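Local coordinates for protein PBP5 (Haemophilus influenzae, PDB 3A3J) that removes the terminal D-alanine from the peptide side chains of cell-wall precursors, as a serine D-alanyl-D-alanine carboxypeptidase, at residues E120-Y125 against T134-P139. Sequence-based numbering, arbitrary orientation.
Sequences ETMNKY and TNFTTP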
loop_
_atom_site.group_PDB
_atom_site.type_symbol
_atom_site.label_atom_id
_atom_site.label_comp_id
_atom_site.label_asym_id
_atom_site.label_seq_id
_atom_site.Cartn_x
_atom_site.Cartn_y
_atom_site.Cartn_z
ATOM N N GLU A 120 4.171 14.955 11.852
ATOM C CA GLU A 120 4.587 15.761 10.733
ATOM C C GLU A 120 5.363 14.869 9.764
ATOM O O GLU A 120 5.298 15.080 8.557
ATOM C CB GLU A 120 5.419 16.949 11.235
ATOM C CG GLU A 120 5.326 18.085 10.344
ATOM C CD GLU A 120 3.888 18.339 9.862
ATOM O OE1 GLU A 120 2.921 18.357 10.668
ATOM O OE2 GLU A 120 3.747 18.571 8.653
ATOM N N THR A 121 6.110 13.902 10.306
ATOM C CA THR A 121 6.706 12.848 9.502
ATOM C C THR A 121 5.654 11.996 8.753
ATOM O O THR A 121 5.895 11.567 7.602
ATOM C CB THR A 121 7.561 11.970 10.361
ATOM O OG1 THR A 121 8.622 12.763 10.862
ATOM C CG2 THR A 121 8.228 10.834 9.550
ATOM N N MET A 122 4.503 11.785 9.381
ATOM C CA MET A 122 3.422 11.047 8.797
ATOM C C MET A 122 3.020 11.840 7.592
ATOM O O MET A 122 2.749 11.274 6.527
ATOM C CB MET A 122 2.186 10.924 9.767
ATOM C CG MET A 122 2.405 9.970 10.967
ATOM S SD MET A 122 0.984 10.132 12.088
ATOM C CE MET A 122 -0.200 8.941 11.360
ATOM N N ASN A 123 2.951 13.167 7.771
ATOM C CA ASN A 123 2.460 14.025 6.682
ATOM C C ASN A 123 3.560 14.221 5.641
ATOM O O ASN A 123 3.267 14.393 4.513
ATOM C CB ASN A 123 1.885 15.337 7.144
ATOM C CG ASN A 123 0.542 15.160 7.852
ATOM O OD1 ASN A 123 -0.247 14.310 7.469
ATOM N ND2 ASN A 123 0.277 15.973 8.892
ATOM N N LYS A 124 4.812 14.106 6.047
ATOM C CA LYS A 124 5.897 14.081 5.083
ATOM C C LYS A 124 5.531 12.976 4.086
ATOM O O LYS A 124 5.510 13.223 2.890
ATOM C CB LYS A 124 7.271 13.791 5.735
ATOM C CG LYS A 124 8.467 13.790 4.740
ATOM C CD LYS A 124 9.828 13.295 5.306
ATOM C CE LYS A 124 9.867 11.855 5.663
ATOM N NZ LYS A 124 11.149 11.490 6.407
ATOM N N TYR A 125 5.247 11.753 4.588
ATOM C CA TYR A 125 5.103 10.581 3.703
ATOM C C TYR A 125 3.837 10.701 2.866
ATOM O O TYR A 125 3.736 10.151 1.785
ATOM C CB TYR A 125 5.124 9.313 4.504
ATOM C CG TYR A 125 6.502 8.932 4.988
ATOM C CD1 TYR A 125 7.566 8.775 4.094
ATOM C CD2 TYR A 125 6.749 8.764 6.324
ATOM C CE1 TYR A 125 8.805 8.408 4.525
ATOM C CE2 TYR A 125 7.997 8.426 6.757
ATOM C CZ TYR A 125 9.012 8.268 5.870
ATOM O OH TYR A 125 10.244 7.878 6.339
ATOM N N THR A 134 -5.431 12.902 1.881
ATOM C CA THR A 134 -5.107 12.489 3.198
ATOM C C THR A 134 -4.470 13.564 4.067
ATOM O O THR A 134 -3.545 14.257 3.609
ATOM C CB THR A 134 -4.143 11.319 3.091
ATOM O OG1 THR A 134 -4.800 10.300 2.336
ATOM C CG2 THR A 134 -3.823 10.748 4.479
ATOM N N ASN A 135 -4.898 13.685 5.340
ATOM C CA ASN A 135 -4.140 14.511 6.287
ATOM C C ASN A 135 -4.243 13.960 7.718
ATOM O O ASN A 135 -5.324 13.744 8.213
ATOM C CB ASN A 135 -4.669 15.966 6.307
ATOM C CG ASN A 135 -3.851 16.852 7.224
ATOM O OD1 ASN A 135 -2.704 17.077 6.953
ATOM N ND2 ASN A 135 -4.392 17.243 8.346
ATOM N N PHE A 136 -3.119 13.771 8.376
ATOM C CA PHE A 136 -3.133 13.219 9.727
ATOM C C PHE A 136 -2.916 14.314 10.764
ATOM O O PHE A 136 -2.114 15.241 10.569
ATOM C CB PHE A 136 -2.071 12.140 9.869
ATOM C CG PHE A 136 -2.276 10.982 8.945
ATOM C CD1 PHE A 136 -3.391 10.143 9.093
ATOM C CD2 PHE A 136 -1.411 10.750 7.890
ATOM C CE1 PHE A 136 -3.605 9.071 8.234
ATOM C CE2 PHE A 136 -1.656 9.659 6.999
ATOM C CZ PHE A 136 -2.727 8.835 7.181
ATOM N N THR A 137 -3.602 14.167 11.888
ATOM C CA THR A 137 -3.381 15.038 13.046
ATOM C C THR A 137 -2.941 14.244 14.286
ATOM O O THR A 137 -2.672 14.850 15.274
ATOM C CB THR A 137 -4.655 15.787 13.423
ATOM O OG1 THR A 137 -5.686 14.832 13.665
ATOM C CG2 THR A 137 -5.144 16.834 12.324
ATOM N N THR A 138 -2.843 12.899 14.232
ATOM C CA THR A 138 -2.613 12.056 15.405
ATOM C C THR A 138 -1.888 10.851 14.930
ATOM O O THR A 138 -1.943 10.521 13.750
ATOM C CB THR A 138 -3.953 11.518 16.009
ATOM O OG1 THR A 138 -4.625 10.667 15.041
ATOM C CG2 THR A 138 -4.895 12.656 16.456
ATOM N N PRO A 139 -1.234 10.133 15.852
ATOM C CA PRO A 139 -0.656 8.867 15.407
ATOM C C PRO A 139 -1.649 7.654 15.537
ATOM O O PRO A 139 -1.328 6.536 15.072
ATOM C CB PRO A 139 0.539 8.706 16.328
ATOM C CG PRO A 139 0.121 9.381 17.614
ATOM C CD PRO A 139 -0.904 10.441 17.270
#
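Asn-123 of helix 115-128 grips the backbone of Phe-136 with both ends of its amide, a pair of hydrogen bonds from one side chain to the N-H and C=O of one residue, in the helical part of the penicillin-binding fold shared with serine beta-lactamases. OD1 of Asn-123 accepts Phe-136 N at 3.1 Å in its carbonyl plane, on a lone pair; ND2 of Asn-123 gives a hydrogen to Phe-136 O at 3.0 Å, nearly straight (163°). Donating and accepting at one residue fixes the rotation of the amide and pairs both backbone polar groups of Phe-136, which lies in a loop with extended torsions. OD1 of Asn-135 lies 3.7 Å from Asn-123 ND2, the two amide planes 14° apart, while Asn-135 ND2 bonds Asn-146 O.

The preceding residue, Met-122, crosses the Phe-136 side chain at about a right angle. Its chain bends at chi3 (86°), which sets CE over one face of the ring, offset toward the rim and nearest CG at 3.8 Å, in a CH-pi contact. SD sits obliquely to the same ring, a Met-aromatic contact, and also meets Pro-139 CA. Met-122 further touches Thr-38 and Thr-42 of helix 38-51, and Pro-139 O bonds Thr-42 OG1; the side chain of Pro-139 lies about 7 Å from that of Lys-39, the probable proton acceptor. At the methyl end of the thioether, Met-122 CE comes within 3.4 Å of Thr-138 O.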